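Local coordinates for protein 3,4-Dihydroxy-2-butanone 4-phosphate Synthase (Candida albicans, PDB 1TKU) that converts D-ribulose 5-phosphate into formate and 3,4-dihydroxy-2-butanone 4-phosphate, the four-carbon precursor used in riboflavin biosynthesis, at residues B[30-35]-B[173-178]; B[56-61]-B[163-168]; B[132-137]-B[145-150]. All blocks are in the same frame, centred on the assembly; numbering follows the deposited sequence.

Contact 1 (B[30-35]-B[173-178]); sequences ENEGDL and GLMMRL. With 5RP (ribulose-5-phosphate), chain D.
R177 reaches back from the loop before helix 178-188 to E30 and E32, in the loop that runs into strand 34-38 of the mixed four-stranded sheet. The contact thus fastens the entrance of a strand to the N-cap position of a helix. Two hydrogen bonds span it, both accepted by backbone carbonyls. G33 N donates to M176 O (3.0 Å), almost in line with the carbonyl (174° at the oxygen), while R177 NH2 donates to E30 O (2.8 Å), lying in the carbonyl plane. A bend at chi2 (-80°) turns the arginine chain so that this oxygen meets the edge of the guanidinium within its plane. Two CA-H...O contacts lie beside them: E32 CA to M176 O at 3.2 Å, and R177 CA to N31 O at the same distance.

Charge adds a looser term. The side chains of E32 and R177 run side by side, their flat ends turned 63° against each other, with OE2 over one guanidinium face, 3.8 Å from NH2; this is a long salt bridge in which no N-H points at the oxygen. The aliphatic start of M175 lies against the E32 carboxylate, CB 3.5 Å from E32 CD. I101 of the second subunit packs on M175 as well. By close homology E30 probably binds magnesium; D34 lines the substrate site, its OD2 2.6 Å from O4 of ribulose 5-phosphate.

Contact 2 (B[56-61]-B[163-168]); sequences GYVCVP and VICELV. With 5RP (ribulose-5-phosphate), chain D.
C59 and I164 form an antiparallel hydrogen-bonded pair, joining strand 59-63 to strand 162-166 of the mixed sheet. Their backbones exchange both bonds, C59 N to I164 O (3.1 Å) and I164 N to C59 O (2.9 Å). The axes of 59-61 and 163-166 diverge strongly from true antiparallel (135°), and the pairing ends with this bridge. Towards G56 the chain turns through an inverse gamma turn centred on Y57.

Apolar packing occupies both sides of the bridge. I164 holds CG1 in the crowded position between its backbone N and carbonyl carbon (chi1 75°), and with the second torsion (chi2 -59°) this sends CD1 over C59, 2.9 Å from C59 O and 3.2 Å from C59 CB, and onto P61 CD at 3.3 Å, both carbon contacts unusually tight. V163 CG2 meets V58 CG1 at 3.5 Å, the two valines crossing at a slant, and C165 SG lies against the backbone at G56 N and more loosely against V58 CG2.

A water bridges Y57 O (2.7 Å) and, weakly, E166 OE1, though it may not serve every acceptor at once. The other carboxylate oxygen of E166 is held by S55. Ribulose 5-phosphate lies beside the contact, its O13 3.0 Å from I164 CG1. The chemistry implies a buried, mostly apolar wall, with its carboxylate and water confined to the end where E166 approaches the substrate.

Contact 3 (B[132-137]-B[145-150]); sequences LRAVPG and HTEAAV. With 5RP (ribulose-5-phosphate), chain D.
T146 turns its two branches to different tasks. Its CG2 sits over the backbone of A134, 3.6 Å from A134 CA, whereas OG1, anti to the carbonyl carbon (chi1 -63°), donates to the phosphate oxygen O11 of ribulose 5-phosphate at 2.6 Å. L132 flanks this hydroxyl, CD1 3.4 Å from OG1.

A134 points its CB at the helix, where it is wedged between T146 CG2 and V150 CG2, 3.7 Å from each, one helical turn apart. The 132-134 part of strand 129-134, the parallel neighbour of 59-63, crosses the first turns of the helix, 145-150, at 74°. The arrangement is a phosphate site at a helix N terminus: H145 N and T146 N each donate to the phosphate, through O10 and O11, and the helix end would probably add a favourable electrostatic term. The imidazole of H145 is held by D25 through NE2; by close homology this histidine probably also binds magnesium.

E147 bends at chi2 (68°), which brings its carboxylate round to the end of the strand. OE2 accepts a hydrogen bond from V135 N at 3.0 Å through its anti lone pair, and a second one from a water (2.7 Å) that also donates to R133 O. V135 CG2 packs against the same oxygen at 3.6 Å. The other carboxylate oxygen, OE1, forms a salt bridge with R142, an arginine that itself hydrogen-bonds the substrate.

From the N terminus, the chain first lays down 30-35, which opens contact 1, and then 56-61, which opens contact 2. Segment 132-137 follows, and contact 3 closes a short loop almost at once, at 145-150. The chain returns through 163-168 to close contact 2, and through 173-178 to close contact 1, joining the lead-in of strand 34-38 to helix 178-188; the three loops lie one within another and none cross. Contacts 1 and 2 share the mixed sheet, where strands 34-38 and 162-166 are neighbours, with L35 N 2.9 Å from C165 O. Contacts 2 and 3 meet in the parallel pair 59-63 and 129-134, and P61 packs on helix 145-155. Ribulose 5-phosphate touches all three.

Contact 1 (B[30-35]-B[173-178])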
loop_
_atom_site.group_PDB
_atom_site.type_symbol
_atom_site.label_atom_id
_atom_site.label_comp_id
_atom_site.label_asym_id
_atom_site.label_seq_id
_atom_site.Cartn_x
_atom_site.Cartn_y
_atom_site.Cartn_z
ATOM N N GLU B 30 -16.630 -17.627 -2.819
ATOM C CA GLU B 30 -16.097 -16.854 -1.704
ATOM C C GLU B 30 -14.661 -16.377 -1.890
ATOM O O GLU B 30 -14.128 -15.668 -1.037
ATOM C CB GLU B 30 -16.213 -17.652 -0.402
ATOM C CG GLU B 30 -17.650 -17.961 -0.011
ATOM C CD GLU B 30 -17.789 -18.296 1.459
ATOM O OE1 GLU B 30 -17.286 -19.354 1.887
ATOM O OE2 GLU B 30 -18.396 -17.488 2.188
ATOM N N ASN B 31 -14.035 -16.762 -3.000
ATOM C CA ASN B 31 -12.662 -16.340 -3.289
ATOM C C ASN B 31 -12.627 -14.832 -3.506
ATOM O O ASN B 31 -13.569 -14.259 -4.054
ATOM C CB ASN B 31 -12.148 -17.002 -4.571
ATOM C CG ASN B 31 -11.744 -18.449 -4.377
ATOM O OD1 ASN B 31 -11.748 -19.228 -5.332
ATOM N ND2 ASN B 31 -11.371 -18.812 -3.154
ATOM N N GLU B 32 -11.534 -14.196 -3.090
ATOM C CA GLU B 32 -11.371 -12.757 -3.278
ATOM C C GLU B 32 -10.462 -12.577 -4.491
ATOM O O GLU B 32 -9.475 -13.300 -4.643
ATOM C CB GLU B 32 -10.749 -12.124 -2.027
ATOM C CG GLU B 32 -11.469 -12.508 -0.739
ATOM C CD GLU B 32 -10.891 -11.830 0.486
ATOM O OE1 GLU B 32 -9.663 -11.604 0.528
ATOM O OE2 GLU B 32 -11.665 -11.543 1.419
ATOM N N GLY B 33 -10.795 -11.613 -5.346
ATOM C CA GLY B 33 -10.022 -11.389 -6.557
ATOM C C GLY B 33 -8.867 -10.405 -6.515
ATOM O O GLY B 33 -8.867 -9.437 -5.751
ATOM N N ASP B 34 -7.882 -10.670 -7.369
ATOM C CA ASP B 34 -6.683 -9.855 -7.504
ATOM C C ASP B 34 -6.521 -9.397 -8.951
ATOM O O ASP B 34 -6.829 -10.141 -9.880
ATOM C CB ASP B 34 -5.451 -10.687 -7.138
ATOM C CG ASP B 34 -4.836 -10.286 -5.822
ATOM O OD1 ASP B 34 -5.579 -10.121 -4.836
ATOM O OD2 ASP B 34 -3.595 -10.150 -5.778
ATOM N N LEU B 35 -6.046 -8.172 -9.142
ATOM C CA LEU B 35 -5.776 -7.680 -10.486
ATOM C C LEU B 35 -4.306 -8.015 -10.718
ATOM O O LEU B 35 -3.465 -7.740 -9.860
ATOM C CB LEU B 35 -5.974 -6.164 -10.575
ATOM C CG LEU B 35 -7.397 -5.656 -10.798
ATOM C CD1 LEU B 35 -7.401 -4.129 -10.812
ATOM C CD2 LEU B 35 -7.926 -6.201 -12.116
ATOM N N GLY B 173 -15.156 -0.968 1.420
ATOM C CA GLY B 173 -13.771 -1.384 1.524
ATOM C C GLY B 173 -13.549 -2.874 1.704
ATOM O O GLY B 173 -12.424 -3.301 1.947
ATOM N N LEU B 174 -14.607 -3.669 1.593
ATOM C CA LEU B 174 -14.460 -5.115 1.743
ATOM C C LEU B 174 -13.870 -5.676 0.456
ATOM O O LEU B 174 -14.130 -5.153 -0.627
ATOM C CB LEU B 174 -15.817 -5.768 2.028
ATOM C CG LEU B 174 -16.525 -5.321 3.312
ATOM C CD1 LEU B 174 -17.800 -6.139 3.501
ATOM C CD2 LEU B 174 -15.604 -5.502 4.507
ATOM N N MET B 175 -13.061 -6.723 0.572
ATOM C CA MET B 175 -12.457 -7.323 -0.609
ATOM C C MET B 175 -13.539 -7.896 -1.521
ATOM O O MET B 175 -14.550 -8.419 -1.048
ATOM C CB MET B 175 -11.454 -8.411 -0.205
ATOM C CG MET B 175 -10.011 -7.915 -0.065
ATOM S SD MET B 175 -9.785 -6.563 1.112
ATOM C CE MET B 175 -8.108 -6.048 0.739
ATOM N N MET B 176 -13.329 -7.780 -2.828
ATOM C CA MET B 176 -14.290 -8.278 -3.807
ATOM C C MET B 176 -14.294 -9.792 -3.957
ATOM O O MET B 176 -13.271 -10.386 -4.305
ATOM C CB MET B 176 -14.017 -7.665 -5.185
ATOM C CG MET B 176 -14.530 -6.258 -5.378
ATOM S SD MET B 176 -14.450 -5.779 -7.120
ATOM C CE MET B 176 -14.109 -4.028 -6.944
ATOM N N ARG B 177 -15.450 -10.402 -3.700
ATOM C CA ARG B 177 -15.628 -11.847 -3.843
ATOM C C ARG B 177 -15.920 -12.098 -5.326
ATOM O O ARG B 177 -15.988 -11.155 -6.113
ATOM C CB ARG B 177 -16.814 -12.332 -3.004
ATOM C CG ARG B 177 -16.774 -11.929 -1.541
ATOM C CD ARG B 177 -15.852 -12.818 -0.727
ATOM N NE ARG B 177 -15.796 -12.402 0.674
ATOM C CZ ARG B 177 -15.106 -13.036 1.616
ATOM N NH1 ARG B 177 -15.108 -12.582 2.863
ATOM N NH2 ARG B 177 -14.423 -14.132 1.317
ATOM N N LEU B 178 -16.121 -13.356 -5.708
ATOM C CA LEU B 178 -16.367 -13.677 -7.114
ATOM C C LEU B 178 -17.473 -12.870 -7.790
ATOM O O LEU B 178 -17.257 -12.308 -8.862
ATOM C CB LEU B 178 -16.658 -15.173 -7.284
ATOM C CG LEU B 178 -16.785 -15.620 -8.746
ATOM C CD1 LEU B 178 -15.456 -15.384 -9.464
ATOM C CD2 LEU B 178 -17.169 -17.089 -8.817
HETATM C C2 5RP D . -3.169 -11.814 -1.747
HETATM C C3 5RP D . -2.330 -11.359 -2.923
HETATM C C5 5RP D . -1.185 -10.379 -2.676
HETATM O O13 5RP D . -0.684 -9.718 -3.858
HETATM C C6 5RP D . 0.002 -11.089 -1.926
HETATM O O14 5RP D . 1.013 -10.126 -1.563
HETATM C C7 5RP D . 0.691 -12.207 -2.770
HETATM O O8 5RP D . -0.151 -13.362 -2.788
HETATM P P9 5RP D . 0.361 -14.835 -2.412
HETATM O O12 5RP D . 0.854 -14.919 -0.892
HETATM O O11 5RP D . 1.559 -15.289 -3.386
HETATM O O10 5RP D . -0.881 -15.812 -2.672
HETATM O O4 5RP D . -2.539 -11.762 -4.058
HETATM O O1 5RP D . -4.240 -12.693 -2.153
#

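Contact 2 (B[56-61]-B[163-168])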
loop_
_atom_site.group_PDB
_atom_site.type_symbol
_atom_site.label_atom_id
_atom_site.label_comp_id
_atom_site.label_asym_id
_atom_site.label_seq_id
_atom_site.Cartn_x
_atom_site.Cartn_y
_atom_site.Cartn_z
ATOM N N GLY B 56 -4.159 -0.916 -2.630
ATOM C CA GLY B 56 -3.057 0.019 -2.764
ATOM C C GLY B 56 -1.718 -0.538 -2.309
ATOM O O GLY B 56 -0.683 0.099 -2.493
ATOM N N TYR B 57 -1.732 -1.721 -1.703
ATOM C CA TYR B 57 -0.500 -2.361 -1.240
ATOM C C TYR B 57 0.011 -3.115 -2.469
ATOM O O TYR B 57 -0.033 -4.346 -2.526
ATOM C CB TYR B 57 -0.827 -3.337 -0.097
ATOM C CG TYR B 57 0.294 -3.563 0.899
ATOM C CD1 TYR B 57 0.775 -2.517 1.687
ATOM C CD2 TYR B 57 0.850 -4.828 1.079
ATOM C CE1 TYR B 57 1.782 -2.721 2.626
ATOM C CE2 TYR B 57 1.861 -5.047 2.024
ATOM C CZ TYR B 57 2.321 -3.990 2.792
ATOM O OH TYR B 57 3.319 -4.193 3.721
ATOM N N VAL B 58 0.494 -2.359 -3.455
ATOM C CA VAL B 58 0.959 -2.935 -4.715
ATOM C C VAL B 58 2.270 -3.702 -4.625
ATOM O O VAL B 58 3.297 -3.166 -4.194
ATOM C CB VAL B 58 1.076 -1.844 -5.801
ATOM C CG1 VAL B 58 1.477 -2.467 -7.132
ATOM C CG2 VAL B 58 -0.260 -1.119 -5.943
ATOM N N CYS B 59 2.216 -4.964 -5.050
ATOM C CA CYS B 59 3.371 -5.853 -5.016
ATOM C C CYS B 59 3.835 -6.245 -6.410
ATOM O O CYS B 59 3.054 -6.259 -7.358
ATOM C CB CYS B 59 3.033 -7.120 -4.235
ATOM S SG CYS B 59 2.566 -6.824 -2.530
ATOM N N VAL B 60 5.114 -6.580 -6.519
ATOM C CA VAL B 60 5.685 -6.972 -7.799
ATOM C C VAL B 60 6.381 -8.330 -7.734
ATOM O O VAL B 60 7.542 -8.429 -7.344
ATOM C CB VAL B 60 6.691 -5.908 -8.304
ATOM C CG1 VAL B 60 7.336 -6.366 -9.603
ATOM C CG2 VAL B 60 5.973 -4.581 -8.525
ATOM N N PRO B 61 5.663 -9.402 -8.097
ATOM C CA PRO B 61 6.237 -10.747 -8.082
ATOM C C PRO B 61 7.398 -10.864 -9.069
ATOM O O PRO B 61 7.297 -10.440 -10.222
ATOM C CB PRO B 61 5.057 -11.625 -8.483
ATOM C CG PRO B 61 3.902 -10.905 -7.871
ATOM C CD PRO B 61 4.197 -9.466 -8.238
ATOM N N VAL B 163 2.776 -7.719 -11.589
ATOM C CA VAL B 163 2.388 -6.731 -10.590
ATOM C C VAL B 163 0.946 -7.042 -10.199
ATOM O O VAL B 163 0.105 -7.320 -11.057
ATOM C CB VAL B 163 2.544 -5.295 -11.143
ATOM C CG1 VAL B 163 1.747 -5.131 -12.425
ATOM C CG2 VAL B 163 2.120 -4.282 -10.083
ATOM N N ILE B 164 0.668 -7.017 -8.901
ATOM C CA ILE B 164 -0.658 -7.370 -8.422
ATOM C C ILE B 164 -1.151 -6.549 -7.235
ATOM O O ILE B 164 -0.380 -5.856 -6.572
ATOM C CB ILE B 164 -0.695 -8.856 -7.987
ATOM C CG1 ILE B 164 0.024 -9.032 -6.642
ATOM C CG2 ILE B 164 -0.002 -9.735 -9.028
ATOM C CD1 ILE B 164 1.468 -8.611 -6.639
ATOM N N CYS B 165 -2.455 -6.641 -6.988
ATOM C CA CYS B 165 -3.089 -5.979 -5.852
ATOM C C CYS B 165 -4.523 -6.478 -5.718
ATOM O O CYS B 165 -5.158 -6.843 -6.710
ATOM C CB CYS B 165 -3.069 -4.456 -5.996
ATOM S SG CYS B 165 -3.054 -3.626 -4.367
ATOM N N GLU B 166 -5.020 -6.491 -4.484
ATOM C CA GLU B 166 -6.366 -6.973 -4.169
ATOM C C GLU B 166 -7.495 -5.993 -4.481
ATOM O O GLU B 166 -7.456 -4.839 -4.057
ATOM C CB GLU B 166 -6.458 -7.333 -2.679
ATOM C CG GLU B 166 -5.378 -8.267 -2.153
ATOM C CD GLU B 166 -4.160 -7.539 -1.598
ATOM O OE1 GLU B 166 -3.369 -8.189 -0.886
ATOM O OE2 GLU B 166 -3.983 -6.331 -1.867
ATOM N N LEU B 167 -8.509 -6.462 -5.206
ATOM C CA LEU B 167 -9.662 -5.624 -5.539
ATOM C C LEU B 167 -10.463 -5.336 -4.271
ATOM O O LEU B 167 -10.648 -6.225 -3.438
ATOM C CB LEU B 167 -10.559 -6.340 -6.554
ATOM C CG LEU B 167 -10.078 -6.330 -8.005
ATOM C CD1 LEU B 167 -10.832 -7.364 -8.814
ATOM C CD2 LEU B 167 -10.281 -4.936 -8.586
ATOM N N VAL B 168 -10.926 -4.096 -4.121
ATOM C CA VAL B 168 -11.717 -3.714 -2.950
ATOM C C VAL B 168 -12.970 -2.960 -3.374
ATOM O O VAL B 168 -12.945 -2.179 -4.329
ATOM C CB VAL B 168 -10.914 -2.817 -1.973
ATOM C CG1 VAL B 168 -9.640 -3.520 -1.538
ATOM C CG2 VAL B 168 -10.591 -1.490 -2.628
HETATM C C2 5RP D . -3.169 -11.814 -1.747
HETATM C C3 5RP D . -2.330 -11.359 -2.923
HETATM C C5 5RP D . -1.185 -10.379 -2.676
HETATM O O13 5RP D . -0.684 -9.718 -3.858
HETATM C C6 5RP D . 0.002 -11.089 -1.926
HETATM O O14 5RP D . 1.013 -10.126 -1.563
HETATM C C7 5RP D . 0.691 -12.207 -2.770
HETATM O O8 5RP D . -0.151 -13.362 -2.788
HETATM P P9 5RP D . 0.361 -14.835 -2.412
HETATM O O12 5RP D . 0.854 -14.919 -0.892
HETATM O O11 5RP D . 1.559 -15.289 -3.386
HETATM O O10 5RP D . -0.881 -15.812 -2.672
HETATM O O4 5RP D . -2.539 -11.762 -4.058
HETATM O O1 5RP D . -4.240 -12.693 -2.153
HETATM O O HOH W 1 -1.127 -6.619 -1.589
#

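Contact 3 (B[132-137]-B[145-150])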
loop_
_atom_site.group_PDB
_atom_site.type_symbol
_atom_site.label_atom_id
_atom_site.label_comp_id
_atom_site.label_asym_id
_atom_site.label_seq_id
_atom_site.Cartn_x
_atom_site.Cartn_y
_atom_site.Cartn_z
ATOM N N LEU B 132 8.080 -9.300 -4.532
ATOM C CA LEU B 132 7.801 -10.589 -3.908
ATOM C C LEU B 132 8.646 -11.643 -4.604
ATOM O O LEU B 132 8.892 -11.546 -5.803
ATOM C CB LEU B 132 6.324 -10.951 -4.050
ATOM C CG LEU B 132 5.312 -9.911 -3.568
ATOM C CD1 LEU B 132 3.908 -10.464 -3.764
ATOM C CD2 LEU B 132 5.561 -9.569 -2.109
ATOM N N ARG B 133 9.084 -12.647 -3.853
ATOM C CA ARG B 133 9.905 -13.706 -4.425
ATOM C C ARG B 133 9.110 -14.978 -4.705
ATOM O O ARG B 133 8.723 -15.693 -3.782
ATOM C CB ARG B 133 11.078 -14.028 -3.488
ATOM C CG ARG B 133 12.022 -12.857 -3.248
ATOM C CD ARG B 133 13.228 -13.260 -2.405
ATOM N NE ARG B 133 14.070 -14.224 -3.109
ATOM C CZ ARG B 133 15.246 -14.660 -2.672
ATOM N NH1 ARG B 133 15.739 -14.218 -1.523
ATOM N NH2 ARG B 133 15.933 -15.541 -3.386
ATOM N N ALA B 134 8.868 -15.251 -5.985
ATOM C CA ALA B 134 8.138 -16.448 -6.389
ATOM C C ALA B 134 9.091 -17.637 -6.304
ATOM O O ALA B 134 10.240 -17.550 -6.740
ATOM C CB ALA B 134 7.620 -16.296 -7.812
ATOM N N VAL B 135 8.609 -18.743 -5.748
ATOM C CA VAL B 135 9.438 -19.931 -5.602
ATOM C C VAL B 135 9.713 -20.628 -6.928
ATOM O O VAL B 135 8.897 -20.587 -7.854
ATOM C CB VAL B 135 8.793 -20.953 -4.627
ATOM C CG1 VAL B 135 8.506 -20.284 -3.292
ATOM C CG2 VAL B 135 7.514 -21.518 -5.224
ATOM N N PRO B 136 10.892 -21.260 -7.046
ATOM C CA PRO B 136 11.238 -21.966 -8.281
ATOM C C PRO B 136 10.179 -23.037 -8.519
ATOM O O PRO B 136 9.758 -23.712 -7.579
ATOM C CB PRO B 136 12.605 -22.566 -7.960
ATOM C CG PRO B 136 13.198 -21.561 -7.024
ATOM C CD PRO B 136 12.031 -21.240 -6.112
ATOM N N GLY B 137 9.751 -23.194 -9.768
ATOM C CA GLY B 137 8.728 -24.178 -10.073
ATOM C C GLY B 137 7.364 -23.520 -10.130
ATOM O O GLY B 137 6.384 -24.122 -10.567
ATOM N N HIS B 145 -0.601 -16.242 -5.489
ATOM C CA HIS B 145 -0.793 -15.260 -6.543
ATOM C C HIS B 145 0.563 -14.752 -7.014
ATOM O O HIS B 145 0.691 -14.255 -8.130
ATOM C CB HIS B 145 -1.672 -14.105 -6.057
ATOM C CG HIS B 145 -3.079 -14.515 -5.749
ATOM N ND1 HIS B 145 -4.140 -13.639 -5.808
ATOM C CD2 HIS B 145 -3.599 -15.712 -5.387
ATOM C CE1 HIS B 145 -5.255 -14.278 -5.496
ATOM N NE2 HIS B 145 -4.953 -15.537 -5.236
ATOM N N THR B 146 1.576 -14.887 -6.159
ATOM C CA THR B 146 2.930 -14.466 -6.511
ATOM C C THR B 146 3.401 -15.354 -7.658
ATOM O O THR B 146 3.834 -14.865 -8.704
ATOM C CB THR B 146 3.908 -14.630 -5.322
ATOM O OG1 THR B 146 3.507 -13.777 -4.243
ATOM C CG2 THR B 146 5.320 -14.257 -5.738
ATOM N N GLU B 147 3.308 -16.666 -7.458
ATOM C CA GLU B 147 3.716 -17.615 -8.491
ATOM C C GLU B 147 2.827 -17.502 -9.730
ATOM O O GLU B 147 3.284 -17.726 -10.849
ATOM C CB GLU B 147 3.667 -19.052 -7.949
ATOM C CG GLU B 147 4.784 -19.423 -6.961
ATOM C CD GLU B 147 4.681 -18.704 -5.628
ATOM O OE1 GLU B 147 3.545 -18.454 -5.171
ATOM O OE2 GLU B 147 5.739 -18.410 -5.025
ATOM N N ALA B 148 1.556 -17.156 -9.537
ATOM C CA ALA B 148 0.637 -17.015 -10.666
ATOM C C ALA B 148 1.067 -15.866 -11.576
ATOM O O ALA B 148 1.022 -15.985 -12.804
ATOM C CB ALA B 148 -0.791 -16.778 -10.165
ATOM N N ALA B 149 1.485 -14.757 -10.971
ATOM C CA ALA B 149 1.915 -13.590 -11.734
ATOM C C ALA B 149 3.139 -13.911 -12.585
ATOM O O ALA B 149 3.162 -13.627 -13.782
ATOM C CB ALA B 149 2.214 -12.423 -10.789
ATOM N N VAL B 150 4.152 -14.513 -11.971
ATOM C CA VAL B 150 5.358 -14.863 -12.705
ATOM C C VAL B 150 5.057 -15.940 -13.749
ATOM O O VAL B 150 5.617 -15.922 -14.842
ATOM C CB VAL B 150 6.474 -15.340 -11.743
ATOM C CG1 VAL B 150 7.713 -15.755 -12.536
ATOM C CG2 VAL B 150 6.826 -14.215 -10.779
HETATM C C2 5RP D . -3.169 -11.814 -1.747
HETATM C C3 5RP D . -2.330 -11.359 -2.923
HETATM C C5 5RP D . -1.185 -10.379 -2.676
HETATM O O13 5RP D . -0.684 -9.718 -3.858
HETATM C C6 5RP D . 0.002 -11.089 -1.926
HETATM O O14 5RP D . 1.013 -10.126 -1.563
HETATM C C7 5RP D . 0.691 -12.207 -2.770
HETATM O O8 5RP D . -0.151 -13.362 -2.788
HETATM P P9 5RP D . 0.361 -14.835 -2.412
HETATM O O12 5RP D . 0.854 -14.919 -0.892
HETATM O O11 5RP D . 1.559 -15.289 -3.386
HETATM O O10 5RP D . -0.881 -15.812 -2.672
HETATM O O4 5RP D . -2.539 -11.762 -4.058
HETATM O O1 5RP D . -4.240 -12.693 -2.153
HETATM O O HOH W 2 6.428 -16.987 -2.886
#